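Local coordinates for protein SAHS4 (Ramazzottius varieornatus, PDB 5Z4G) that binds zinc ions and probably acts as a secreted, heat-soluble molecular shield when water is scarce, at residues Val42-Ile47 with Asn148-Lys153; Gly57-Leu62 with Ser79-Glu84; Phe91-Glu96 with Cys110-Glu115; Gln116-Ile121 with Ile131-Ala136; Gly138-Gln143 with Trp155-His160. All coordinates share one frame; numbering follows the deposited sequence. Where two conformers were deposited one is given.

Contact 1: residues Val42-Ile47 with Asn148-Lys153; sequences VKAANI and NGVTGK
Ala44 and Ala45, at the end of helix 38-44, meet Asn148 and Val150 at the turn into strand 150-159, so the contact joins a helical lid to the rim of a beta-barrel like that of the fatty-acid-binding proteins. The helix ends in a Schellman motif: Asn46 leaves helical geometry with positive phi, and Ile47 N reaches back to Val42 O at 3.0 Å.

One polar bond spans the two segments. Asn148 ND2 donates to Ala44 O at 3.0 Å, and the N-H...O angle of 170° makes it nearly straight. The acceptor lies in the plane of the Asn148 amide, whereas the donor is tilted by 20° from the carbonyl plane of Ala44. With CG beside its own backbone N (chi1 -71°), Asn148 holds its amide over the helix end and supplies a side-chain donor to a carbonyl of the last turn. The Asn46 side chain crosses that of Asn148 at about a right angle. Beyond the pair, Ala45 O accepts from Gln128 NE2, which ties the helix end to another strand.

The apolar part is small. Ala40 also touches Val150, whose CG2 branch presses against Ala44 CB at 3.4 Å, tighter than usual for two carbons.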
# COMPACT_ATOMS: atom_id res chain seq x y z
N VAL A 42 -7.98 -10.39 8.25
CA VAL A 42 -9.32 -10.34 7.67
C VAL A 42 -10.39 -10.26 8.77
O VAL A 42 -11.29 -9.42 8.70
CB VAL A 42 -9.54 -11.52 6.68
CG1 VAL A 42 -11.02 -11.79 6.43
CG2 VAL A 42 -8.84 -11.25 5.36
N LYS A 43 -10.25 -11.11 9.79
CA LYS A 43 -11.21 -11.19 10.90
C LYS A 43 -11.19 -9.93 11.77
O LYS A 43 -12.23 -9.30 11.99
CB LYS A 43 -10.96 -12.45 11.74
CG LYS A 43 -12.00 -12.71 12.83
CD LYS A 43 -11.54 -13.77 13.82
CE LYS A 43 -12.48 -13.86 15.02
NZ LYS A 43 -12.01 -14.85 16.02
N ALA A 44 -10.00 -9.55 12.24
CA ALA A 44 -9.84 -8.41 13.13
C ALA A 44 -10.10 -7.05 12.48
O ALA A 44 -10.70 -6.16 13.11
CB ALA A 44 -8.47 -8.43 13.77
N ALA A 45 -9.66 -6.89 11.23
CA ALA A 45 -9.81 -5.62 10.51
C ALA A 45 -11.14 -5.55 9.75
O ALA A 45 -11.42 -4.54 9.08
CB ALA A 45 -8.63 -5.38 9.57
N ASN A 46 -11.94 -6.61 9.88
CA ASN A 46 -13.27 -6.72 9.28
C ASN A 46 -13.23 -6.44 7.78
O ASN A 46 -13.97 -5.59 7.27
CB ASN A 46 -14.28 -5.82 10.02
CG ASN A 46 -14.34 -6.11 11.51
OD1 ASN A 46 -14.04 -5.24 12.33
ND2 ASN A 46 -14.70 -7.34 11.86
N ILE A 47 -12.35 -7.16 7.09
CA ILE A 47 -12.20 -7.05 5.64
C ILE A 47 -13.38 -7.77 4.99
O ILE A 47 -13.53 -8.98 5.16
CB ILE A 47 -10.83 -7.59 5.15
CG1 ILE A 47 -9.65 -6.89 5.88
CG2 ILE A 47 -10.71 -7.51 3.63
CD1 ILE A 47 -9.61 -5.37 5.83
N ASN A 148 -6.67 -2.49 13.90
CA ASN A 148 -7.40 -3.09 15.04
C ASN A 148 -6.54 -4.11 15.78
O ASN A 148 -7.02 -5.17 16.23
CB ASN A 148 -8.72 -3.74 14.57
CG ASN A 148 -9.77 -2.72 14.15
OD1 ASN A 148 -9.66 -1.52 14.42
ND2 ASN A 148 -10.81 -3.21 13.48
N GLY A 149 -5.25 -3.79 15.88
CA GLY A 149 -4.29 -4.60 16.63
C GLY A 149 -3.68 -5.81 15.94
O GLY A 149 -2.84 -6.48 16.54
N VAL A 150 -4.07 -6.09 14.70
CA VAL A 150 -3.53 -7.26 13.97
C VAL A 150 -2.69 -6.82 12.79
O VAL A 150 -3.07 -5.91 12.05
CB VAL A 150 -4.62 -8.28 13.59
CG1 VAL A 150 -4.06 -9.44 12.77
CG2 VAL A 150 -5.24 -8.87 14.86
N THR A 151 -1.55 -7.48 12.64
CA THR A 151 -0.58 -7.18 11.60
C THR A 151 -0.53 -8.29 10.55
O THR A 151 -0.41 -9.47 10.88
CB THR A 151 0.82 -6.97 12.21
OG1 THR A 151 0.76 -5.88 13.12
CG2 THR A 151 1.85 -6.65 11.15
N GLY A 152 -0.64 -7.88 9.29
CA GLY A 152 -0.37 -8.74 8.15
C GLY A 152 0.87 -8.27 7.41
O GLY A 152 1.28 -7.13 7.56
N LYS A 153 1.48 -9.16 6.64
CA LYS A 153 2.67 -8.80 5.87
C LYS A 153 2.57 -9.40 4.48
O LYS A 153 2.29 -10.58 4.32
CB LYS A 153 3.96 -9.29 6.56
CG LYS A 153 4.16 -8.79 7.99
CD LYS A 153 5.30 -9.51 8.69
CE LYS A 153 5.40 -9.07 10.14
NZ LYS A 153 6.72 -9.42 10.74

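Contact 2: residues Gly57-Leu62 with Ser79-Glu84; sequences GKQKTL and SFPGTE
An antiparallel bridge between Leu62 and Ser79 opens this contact, where strands 62-66 and 74-79 meet at one end of the barrel. Leu62 N donates to Ser79 O at 2.9 Å, and Ser79 N returns a bond to Leu62 O at 3.0 Å, making this a hydrogen-bonded pair.

Gln59 bends at chi2 (62°) and brings NE2 between two carbonyls: it donates to Lys60 O in its own segment at 3.0 Å and to Pro81 O across the contact at 2.8 Å. The first acceptor is met in its carbonyl plane on a lone pair, the second from above its plane. Pro81 and Gly82 are the central residues of a type II beta turn from Phe80 to Thr83, so the amide grips the turn by its middle carbonyl. A leucine in place of Gln59 would probably leave Pro81 O and Lys60 O without this donor and free the turn to move against residues 57-62.

Below the turn, Thr61 CG2 lies over one face of the Phe80 ring, while Gln59 CG sits at its edge. Thr61 OG1 bonds to Arg154, and the ring of Tyr55 meets that of Phe80 at about 80°. Leu62 CD1 packs on Pro81 CG at 3.8 Å.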
# COMPACT_ATOMS: atom_id res chain seq x y z
N GLY A 57 -6.58 -16.10 -4.23
CA GLY A 57 -6.48 -16.75 -5.53
C GLY A 57 -5.27 -16.34 -6.35
O GLY A 57 -4.24 -15.92 -5.79
N LYS A 58 -5.39 -16.45 -7.67
CA LYS A 58 -4.30 -16.12 -8.60
C LYS A 58 -4.14 -14.62 -8.86
O LYS A 58 -3.19 -14.22 -9.54
CB LYS A 58 -4.48 -16.87 -9.92
CG LYS A 58 -4.00 -18.32 -9.88
CD LYS A 58 -3.96 -18.95 -11.27
CE LYS A 58 -5.26 -19.67 -11.62
NZ LYS A 58 -5.14 -20.42 -12.90
N GLN A 59 -5.03 -13.80 -8.29
CA GLN A 59 -5.05 -12.35 -8.54
C GLN A 59 -3.79 -11.63 -8.06
O GLN A 59 -3.47 -11.63 -6.88
CB GLN A 59 -6.30 -11.71 -7.92
CG GLN A 59 -6.46 -10.22 -8.22
CD GLN A 59 -6.61 -9.93 -9.70
OE1 GLN A 59 -7.57 -10.36 -10.34
NE2 GLN A 59 -5.65 -9.21 -10.25
N LYS A 60 -3.07 -11.02 -9.00
CA LYS A 60 -1.88 -10.22 -8.68
C LYS A 60 -2.22 -8.77 -8.36
O LYS A 60 -3.20 -8.22 -8.88
CB LYS A 60 -0.87 -10.27 -9.83
CG LYS A 60 -0.27 -11.65 -10.07
CD LYS A 60 0.68 -12.03 -8.95
CE LYS A 60 1.52 -13.23 -9.32
NZ LYS A 60 2.46 -13.56 -8.23
N THR A 61 -1.40 -8.16 -7.51
CA THR A 61 -1.40 -6.73 -7.31
C THR A 61 -0.10 -6.18 -7.89
O THR A 61 0.98 -6.71 -7.61
CB THR A 61 -1.43 -6.38 -5.79
OG1 THR A 61 -2.59 -6.95 -5.18
CG2 THR A 61 -1.41 -4.87 -5.54
N LEU A 62 -0.23 -5.13 -8.69
CA LEU A 62 0.91 -4.35 -9.13
C LEU A 62 0.90 -3.01 -8.41
O LEU A 62 -0.12 -2.34 -8.33
CB LEU A 62 0.88 -4.15 -10.65
CG LEU A 62 0.81 -5.41 -11.51
CD1 LEU A 62 0.85 -5.04 -12.99
CD2 LEU A 62 1.91 -6.41 -11.17
N SER A 79 -2.76 -1.56 -9.47
CA SER A 79 -3.69 -2.24 -10.36
C SER A 79 -3.79 -3.70 -9.98
O SER A 79 -2.86 -4.26 -9.40
CB SER A 79 -3.29 -2.07 -11.83
OG SER A 79 -1.99 -2.57 -12.08
N PHE A 80 -4.93 -4.28 -10.31
CA PHE A 80 -5.18 -5.68 -10.08
C PHE A 80 -5.53 -6.25 -11.46
O PHE A 80 -6.71 -6.30 -11.82
CB PHE A 80 -6.33 -5.86 -9.07
CG PHE A 80 -6.01 -5.38 -7.67
CD1 PHE A 80 -6.06 -4.01 -7.34
CD2 PHE A 80 -5.67 -6.29 -6.67
CE1 PHE A 80 -5.76 -3.58 -6.06
CE2 PHE A 80 -5.39 -5.86 -5.38
CZ PHE A 80 -5.42 -4.51 -5.07
N PRO A 81 -4.49 -6.64 -12.26
CA PRO A 81 -4.68 -7.11 -13.64
C PRO A 81 -5.77 -8.17 -13.77
O PRO A 81 -5.73 -9.19 -13.06
CB PRO A 81 -3.31 -7.70 -14.01
CG PRO A 81 -2.35 -7.00 -13.13
CD PRO A 81 -3.08 -6.74 -11.84
N GLY A 82 -6.75 -7.90 -14.63
CA GLY A 82 -7.93 -8.75 -14.80
C GLY A 82 -9.21 -8.11 -14.28
O GLY A 82 -10.30 -8.48 -14.70
N THR A 83 -9.07 -7.16 -13.35
CA THR A 83 -10.20 -6.48 -12.71
C THR A 83 -10.16 -4.96 -12.95
O THR A 83 -9.21 -4.44 -13.55
CB THR A 83 -10.24 -6.74 -11.18
OG1 THR A 83 -9.13 -6.09 -10.55
CG2 THR A 83 -10.21 -8.24 -10.85
N GLU A 84 -11.19 -4.25 -12.47
CA GLU A 84 -11.32 -2.79 -12.64
C GLU A 84 -11.04 -1.98 -11.35
O GLU A 84 -11.42 -0.80 -11.26
CB GLU A 84 -12.71 -2.43 -13.20
CG GLU A 84 -13.30 -3.36 -14.25
CD GLU A 84 -12.48 -3.46 -15.53
OE1 GLU A 84 -12.40 -4.58 -16.09
OE2 GLU A 84 -11.92 -2.44 -15.99
O HOH W 1 -3.44 -11.30 -11.77

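Contact 3: residues Phe91-Glu96 with Cys110-Glu115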
# COMPACT_ATOMS: atom_id res chain seq x y z
N PHE A 91 0.80 12.39 -4.00
CA PHE A 91 0.84 12.81 -2.60
C PHE A 91 2.12 13.56 -2.30
O PHE A 91 3.13 13.41 -2.98
CB PHE A 91 0.65 11.60 -1.65
CG PHE A 91 1.74 10.55 -1.73
CD1 PHE A 91 2.88 10.63 -0.92
CD2 PHE A 91 1.63 9.47 -2.61
CE1 PHE A 91 3.88 9.66 -0.99
CE2 PHE A 91 2.63 8.51 -2.70
CZ PHE A 91 3.75 8.60 -1.88
N LYS A 92 2.05 14.38 -1.25
CA LYS A 92 3.22 15.06 -0.71
C LYS A 92 3.41 14.55 0.69
O LYS A 92 2.43 14.39 1.43
CB LYS A 92 3.02 16.58 -0.72
CG LYS A 92 2.81 17.16 -2.11
CD LYS A 92 2.70 18.67 -2.14
CE LYS A 92 2.36 19.12 -3.54
NZ LYS A 92 2.43 20.59 -3.73
N MET A 93 4.66 14.29 1.07
CA MET A 93 4.96 13.83 2.43
C MET A 93 4.40 14.77 3.49
O MET A 93 4.56 15.99 3.42
CB MET A 93 6.46 13.64 2.64
CG MET A 93 7.08 12.60 1.74
SD MET A 93 6.43 10.95 2.00
CE MET A 93 7.29 10.12 0.66
N GLY A 94 3.71 14.18 4.46
CA GLY A 94 3.13 14.93 5.58
C GLY A 94 1.85 15.70 5.31
O GLY A 94 1.34 16.37 6.21
N GLN A 95 1.31 15.59 4.09
CA GLN A 95 0.08 16.31 3.73
C GLN A 95 -1.06 15.33 3.47
O GLN A 95 -0.91 14.38 2.70
CB GLN A 95 0.32 17.23 2.53
CG GLN A 95 1.46 18.23 2.75
CD GLN A 95 1.66 19.19 1.60
OE1 GLN A 95 0.84 19.26 0.70
NE2 GLN A 95 2.76 19.94 1.63
N GLU A 96 -2.19 15.57 4.12
CA GLU A 96 -3.33 14.64 4.04
C GLU A 96 -3.94 14.60 2.64
O GLU A 96 -4.05 15.62 1.96
CB GLU A 96 -4.39 15.00 5.09
CG GLU A 96 -5.44 13.92 5.33
CD GLU A 96 -6.39 14.26 6.47
OE1 GLU A 96 -7.16 15.22 6.33
OE2 GLU A 96 -6.36 13.56 7.50
N CYS A 110 1.24 10.21 4.15
CA CYS A 110 2.49 9.48 3.94
C CYS A 110 3.65 10.21 4.56
O CYS A 110 3.76 11.43 4.44
CB CYS A 110 2.77 9.30 2.45
SG CYS A 110 1.58 8.24 1.64
N THR A 111 4.52 9.47 5.24
CA THR A 111 5.75 10.02 5.80
C THR A 111 6.88 9.03 5.56
O THR A 111 6.66 7.90 5.09
CB THR A 111 5.63 10.29 7.32
OG1 THR A 111 5.19 9.11 7.98
CG2 THR A 111 4.67 11.46 7.61
N GLU A 112 8.10 9.45 5.91
CA GLU A 112 9.29 8.61 5.78
C GLU A 112 9.99 8.43 7.11
O GLU A 112 10.05 9.37 7.91
CB GLU A 112 10.26 9.21 4.77
CG GLU A 112 9.69 9.31 3.37
CD GLU A 112 10.62 10.00 2.42
OE1 GLU A 112 10.62 11.25 2.39
OE2 GLU A 112 11.36 9.31 1.69
N ASP A 113 10.49 7.22 7.34
CA ASP A 113 11.39 6.98 8.46
C ASP A 113 12.61 6.32 7.85
O ASP A 113 12.62 5.12 7.57
CB ASP A 113 10.73 6.09 9.52
CG ASP A 113 11.64 5.85 10.73
OD1 ASP A 113 12.75 6.41 10.79
OD2 ASP A 113 11.23 5.10 11.64
N GLY A 114 13.63 7.14 7.60
CA GLY A 114 14.78 6.71 6.81
C GLY A 114 14.33 6.21 5.45
O GLY A 114 13.65 6.93 4.71
N GLU A 115 14.66 4.96 5.16
CA GLU A 115 14.33 4.34 3.88
C GLU A 115 12.92 3.75 3.79
O GLU A 115 12.52 3.25 2.73
CB GLU A 115 15.36 3.27 3.54
CG GLU A 115 16.72 3.86 3.26
CD GLU A 115 17.71 2.89 2.65
OE1 GLU A 115 17.43 1.67 2.59
OE2 GLU A 115 18.77 3.36 2.23
O HOH W 2 0.89 12.14 2.18
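A type II beta turn, Lys92 to Gln95, links strand 86-91 to strand 97-101 and packs against strand 104-113 of the barrel, and its middle amide is the fixing point: Gly94 N donates to Cys110 O at 2.8 Å, with an N-H...O angle of 166°. Met93 CA adds a CA-H...O contact to the same oxygen.

The sulfur of Cys110 stands over one face of the Phe91 ring, 3.9 Å from its centroid and 18° off the normal, a sulfur-aromatic contact. Cys110 CB touches CD1 and CE1 at the rim. Phe91 adopts chi1 63°, with CG lodged between backbone N and carbonyl carbon, which turns the ring under the cysteine. Replacing Phe91 with an alanine would probably strip Cys110 SG of its aromatic surface and open a gap beside Tyr108 and Val76, which also touch the ring.

Met93, bent at chi2, lays its methyl against the aliphatic part of Glu112, CE to CG 3.7 Å; the acid end of Glu112 goes to Lys22 in a salt bridge. One water joins the two segments, accepting from Cys110 N and donating to Lys92 O and, at 2.9 Å, to Gln95 O.

Contact 4: residues Gln116-Ile121 with Ile131-Ala136; sequences QLITKI and IVTYTA
The Tyr134 ring has Leu117 O at its edge, in the ring plane, and Thr119 OG1 near that plane beside CE1; Tyr65, from strand 62-66, meets the ring edge to face. Leu117 lies alongside, its CD2 3.9 Å from Tyr134 CD1. The setting is a beta hairpin of strands 116-123 and 128-137, whose segment axes approach to 4.7 Å and run antiparallel at 166°.

Leu117 with Tyr134 and Thr119 with Val132 form hydrogen-bonded pairs. Of their four bonds, Thr119 N to Val132 O is the straightest, with an angle at hydrogen of 174°, while Leu117 N to Tyr134 O is longer at 3.2 Å. These side chains share the inward face, where Thr119 OG1 hydrogen-bonds a bound tetraethylene glycol, probably from the crystallisation liquor, and Tyr134 OH pairs with Gln143.

The other face carries the non-hydrogen-bonded pairs. Ile118 CG2 touches Ile131 CG2 at 3.9 Å, and Lys120 CG lies against Ile131 CG1. At the far end Gln116, extended, sends its amide over Thr133 to Thr135. In one of its two deposited conformers, its NE2 donates to Thr135 OG1 at 3.0 Å in a bond straight to within 2°, the acceptor lying in the amide plane.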
# COMPACT_ATOMS: atom_id res chain seq x y z
N GLN A 116 12.17 3.82 4.89
CA GLN A 116 10.84 3.22 4.98
C GLN A 116 9.74 4.25 4.72
O GLN A 116 9.73 5.33 5.32
CB GLN A 116 10.67 2.61 6.38
CG GLN A 116 9.37 1.85 6.60
CD GLN A 116 9.26 1.37 8.03
OE1 GLN A 116 9.04 2.16 8.96
NE2 GLN A 116 9.42 0.06 8.23
N LEU A 117 8.82 3.89 3.82
CA LEU A 117 7.63 4.69 3.55
C LEU A 117 6.54 4.24 4.53
O LEU A 117 6.30 3.04 4.67
CB LEU A 117 7.16 4.49 2.10
CG LEU A 117 5.86 5.20 1.71
CD1 LEU A 117 6.01 6.71 1.72
CD2 LEU A 117 5.40 4.73 0.33
N ILE A 118 5.89 5.20 5.18
CA ILE A 118 4.82 4.91 6.13
C ILE A 118 3.54 5.60 5.65
O ILE A 118 3.56 6.79 5.33
CB ILE A 118 5.17 5.43 7.55
CG1 ILE A 118 6.48 4.81 8.08
CG2 ILE A 118 4.02 5.18 8.53
CD1 ILE A 118 7.04 5.51 9.28
N THR A 119 2.44 4.85 5.60
CA THR A 119 1.15 5.41 5.22
C THR A 119 0.20 5.19 6.38
O THR A 119 -0.06 4.05 6.78
CB THR A 119 0.61 4.78 3.92
OG1 THR A 119 1.59 4.93 2.89
CG2 THR A 119 -0.70 5.47 3.48
N LYS A 120 -0.31 6.29 6.94
CA LYS A 120 -1.28 6.23 8.03
C LYS A 120 -2.64 6.52 7.44
O LYS A 120 -2.83 7.54 6.77
CB LYS A 120 -0.90 7.21 9.14
CG LYS A 120 0.40 6.85 9.85
CD LYS A 120 0.71 7.73 11.05
CE LYS A 120 2.12 7.46 11.55
NZ LYS A 120 2.35 8.06 12.90
N ILE A 121 -3.57 5.60 7.67
CA ILE A 121 -4.89 5.63 7.05
C ILE A 121 -5.98 5.70 8.12
O ILE A 121 -5.91 5.01 9.13
CB ILE A 121 -5.09 4.36 6.19
CG1 ILE A 121 -4.07 4.33 5.04
CG2 ILE A 121 -6.52 4.27 5.66
CD1 ILE A 121 -3.91 2.98 4.38
N ILE A 131 -2.12 1.38 9.74
CA ILE A 131 -0.78 1.86 9.38
C ILE A 131 -0.12 0.83 8.48
O ILE A 131 -0.14 -0.37 8.76
CB ILE A 131 0.10 2.23 10.60
CG1 ILE A 131 -0.56 3.39 11.37
CG2 ILE A 131 1.51 2.62 10.15
CD1 ILE A 131 0.11 3.78 12.67
N VAL A 132 0.43 1.32 7.37
CA VAL A 132 1.09 0.48 6.36
C VAL A 132 2.54 0.95 6.27
O VAL A 132 2.79 2.15 6.20
CB VAL A 132 0.38 0.58 4.98
CG1 VAL A 132 0.93 -0.46 4.01
CG2 VAL A 132 -1.13 0.41 5.11
N THR A 133 3.49 0.02 6.29
CA THR A 133 4.89 0.37 6.08
C THR A 133 5.43 -0.37 4.85
O THR A 133 5.04 -1.53 4.60
CB THR A 133 5.79 0.05 7.28
OG1 THR A 133 5.84 -1.36 7.49
CG2 THR A 133 5.30 0.72 8.57
N TYR A 134 6.32 0.29 4.11
CA TYR A 134 6.94 -0.28 2.93
C TYR A 134 8.43 -0.28 3.17
O TYR A 134 9.05 0.78 3.30
CB TYR A 134 6.59 0.55 1.68
CG TYR A 134 5.11 0.55 1.39
CD1 TYR A 134 4.24 1.45 2.04
CD2 TYR A 134 4.55 -0.38 0.49
CE1 TYR A 134 2.87 1.43 1.79
CE2 TYR A 134 3.18 -0.40 0.24
CZ TYR A 134 2.35 0.50 0.89
OH TYR A 134 1.01 0.45 0.63
N THR A 135 9.00 -1.49 3.27
CA THR A 135 10.41 -1.70 3.55
C THR A 135 10.99 -2.50 2.40
O THR A 135 10.57 -3.63 2.17
CB THR A 135 10.62 -2.46 4.87
OG1 THR A 135 9.87 -1.81 5.89
CG2 THR A 135 12.10 -2.47 5.27
N ALA A 136 11.94 -1.90 1.69
CA ALA A 136 12.51 -2.52 0.49
C ALA A 136 14.02 -2.53 0.56
O ALA A 136 14.62 -1.60 1.07
CB ALA A 136 12.04 -1.81 -0.77

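Contact 5: residues Gly138-Gln143 with Trp155-His160; sequences GDDLEQ and WYKKIH
Leu141 and Tyr156 form the central hydrogen-bonded pair between these strands: Leu141 N donates to Tyr156 O at 3.0 Å, and Tyr156 N returns a bond to Leu141 O. Lys158 N to Asp139 O, at 2.8 Å, prolongs the ladder. On the same face as this pair, Leu141 CD2 touches Tyr156 CD1 at 3.7 Å, the two side chains side by side and pointing the same way. The phenol then reaches Gln143, donating from OH to OE1 at 2.7 Å. This oxygen sits in the plane of the Tyr156 ring, at its edge, but the hydroxyl lies 42° out of the amide's carbonyl plane.

On the other face, Glu142 runs alongside Trp155. Its CG lies 3.5 Å from NE1 of Trp155 in one of two deposited conformers, near the rim of the indole. Further along, Lys157, also deposited in two conformers, in one of them bends at chi2 and chi3, which brings NZ back to Asp140 OD1 at 2.9 Å. This salt bridge meets the syn side of the carboxylate. A water donates to both Asp140 OD1 and Tyr156 O, tying the acid to the backbone, and a second water links Gly138 O with Lys158 NZ.

Outside the two segments, Gln143 NE2 bonds to Tyr134 OH and Tyr156 OH to Arg154 NH1, so the amide and phenol belong to a wider polar chain; Trp28 packs against both Leu141 and Tyr156. With 153° between the N-to-C directions of the segment axes, this is a twisted antiparallel beta hairpin in the up-and-down barrel wall, as in fatty-acid-binding proteins.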
# COMPACT_ATOMS: atom_id res chain seq x y z
N GLY A 138 16.84 -3.72 -2.51
CA GLY A 138 17.04 -4.29 -3.83
C GLY A 138 15.72 -4.68 -4.46
O GLY A 138 14.78 -3.87 -4.52
N ASP A 139 15.63 -5.95 -4.87
CA ASP A 139 14.49 -6.44 -5.64
C ASP A 139 13.28 -6.86 -4.79
O ASP A 139 12.29 -7.34 -5.33
CB ASP A 139 14.90 -7.62 -6.54
CG ASP A 139 15.95 -7.25 -7.58
OD1 ASP A 139 16.12 -6.06 -7.91
OD2 ASP A 139 16.61 -8.19 -8.09
N ASP A 140 13.37 -6.71 -3.46
CA ASP A 140 12.33 -7.20 -2.55
C ASP A 140 11.68 -6.10 -1.72
O ASP A 140 12.38 -5.24 -1.18
CB ASP A 140 12.92 -8.25 -1.63
CG ASP A 140 13.53 -9.41 -2.40
OD1 ASP A 140 12.78 -10.08 -3.14
OD2 ASP A 140 14.75 -9.62 -2.28
N LEU A 141 10.36 -6.14 -1.64
CA LEU A 141 9.61 -5.20 -0.81
C LEU A 141 8.70 -5.95 0.15
O LEU A 141 7.98 -6.88 -0.25
CB LEU A 141 8.80 -4.22 -1.67
CG LEU A 141 8.04 -3.09 -0.93
CD1 LEU A 141 8.07 -1.82 -1.76
CD2 LEU A 141 6.62 -3.50 -0.58
N GLU A 142 8.74 -5.55 1.42
CA GLU A 142 7.81 -6.04 2.44
C GLU A 142 6.82 -4.93 2.78
O GLU A 142 7.22 -3.83 3.13
CB GLU A 142 8.55 -6.50 3.71
CG GLU A 142 7.69 -7.28 4.72
CD GLU A 142 8.45 -7.77 5.95
OE1 GLU A 142 7.79 -8.04 6.99
OE2 GLU A 142 9.69 -7.90 5.92
N GLN A 143 5.53 -5.23 2.65
CA GLN A 143 4.44 -4.32 3.00
C GLN A 143 3.79 -4.86 4.28
O GLN A 143 3.20 -5.93 4.27
CB GLN A 143 3.44 -4.23 1.85
CG GLN A 143 2.22 -3.36 2.11
CD GLN A 143 1.11 -3.56 1.08
OE1 GLN A 143 0.87 -4.68 0.62
NE2 GLN A 143 0.42 -2.49 0.73
N TRP A 155 4.58 -9.62 0.60
CA TRP A 155 5.84 -9.45 -0.12
C TRP A 155 5.63 -9.24 -1.61
O TRP A 155 4.71 -9.81 -2.21
CB TRP A 155 6.78 -10.64 0.12
CG TRP A 155 7.31 -10.67 1.53
CD1 TRP A 155 8.49 -10.14 1.97
CD2 TRP A 155 6.66 -11.24 2.67
NE1 TRP A 155 8.63 -10.36 3.32
CE2 TRP A 155 7.52 -11.03 3.78
CE3 TRP A 155 5.45 -11.91 2.87
CZ2 TRP A 155 7.20 -11.47 5.07
CZ3 TRP A 155 5.13 -12.35 4.16
CH2 TRP A 155 6.01 -12.12 5.25
N TYR A 156 6.50 -8.41 -2.18
CA TYR A 156 6.48 -8.06 -3.60
C TYR A 156 7.88 -8.21 -4.18
O TYR A 156 8.86 -8.05 -3.45
CB TYR A 156 6.05 -6.60 -3.81
CG TYR A 156 4.65 -6.25 -3.35
CD1 TYR A 156 4.35 -6.10 -1.99
CD2 TYR A 156 3.63 -6.02 -4.28
CE1 TYR A 156 3.08 -5.78 -1.57
CE2 TYR A 156 2.34 -5.71 -3.87
CZ TYR A 156 2.08 -5.57 -2.51
OH TYR A 156 0.82 -5.25 -2.04
N LYS A 157 7.94 -8.49 -5.48
CA LYS A 157 9.19 -8.52 -6.24
C LYS A 157 9.22 -7.35 -7.19
O LYS A 157 8.19 -7.01 -7.79
CB LYS A 157 9.29 -9.83 -7.06
CG LYS A 157 9.53 -11.09 -6.24
CD LYS A 157 10.87 -11.13 -5.52
CE LYS A 157 12.07 -11.39 -6.42
NZ LYS A 157 13.31 -11.57 -5.61
N LYS A 158 10.39 -6.74 -7.35
CA LYS A 158 10.54 -5.61 -8.28
C LYS A 158 10.41 -6.10 -9.71
O LYS A 158 10.93 -7.16 -10.08
CB LYS A 158 11.88 -4.91 -8.09
CG LYS A 158 11.98 -3.58 -8.82
CD LYS A 158 13.33 -2.92 -8.61
CE LYS A 158 13.39 -2.21 -7.27
NZ LYS A 158 14.64 -1.40 -7.19
N ILE A 159 9.67 -5.33 -10.50
CA ILE A 159 9.46 -5.65 -11.92
C ILE A 159 9.75 -4.42 -12.79
O ILE A 159 9.64 -3.29 -12.31
CB ILE A 159 8.03 -6.19 -12.19
CG1 ILE A 159 6.95 -5.21 -11.71
CG2 ILE A 159 7.87 -7.58 -11.58
CD1 ILE A 159 5.54 -5.49 -12.19
N HIS A 160 10.13 -4.64 -14.05
CA HIS A 160 10.41 -3.51 -14.94
C HIS A 160 9.15 -2.79 -15.41
O HIS A 160 9.15 -1.56 -15.57
CB HIS A 160 11.23 -3.96 -16.15
CG HIS A 160 12.61 -4.43 -15.80
ND1 HIS A 160 13.05 -5.71 -16.04
CD2 HIS A 160 13.63 -3.78 -15.19
CE1 HIS A 160 14.30 -5.83 -15.61
NE2 HIS A 160 14.67 -4.68 -15.10
O HOH W 3 14.74 -1.08 -4.39
O HOH W 4 10.07 -10.35 -2.47

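In the fold
Contacts 3, 4 and 5 follow one another along the barrel wall. Contacts 3 and 4, centres 9 Å apart, join through Thr111 O and Ile118 N at 2.8 Å, a probable hydrogen bond; contacts 4 and 5, centres 14 Å apart, join similarly through Thr135 O and Glu142 N. Contact 1 shares strand 150-159 with contact 5. Contact 2 meets contact 5 where Leu62 touches Ile159. Bound tetraethylene glycol, probably from the crystallisation liquor, lies about 4 Å from the side chains of Phe80 and Cys110, consistent with an interior pocket. The Thr83 side chain is about 7 Å from a zinc ion, near the His85/His101 site, and that of Lys92 about 9 Å from one near the Glu68/Glu71/His73/His75 site.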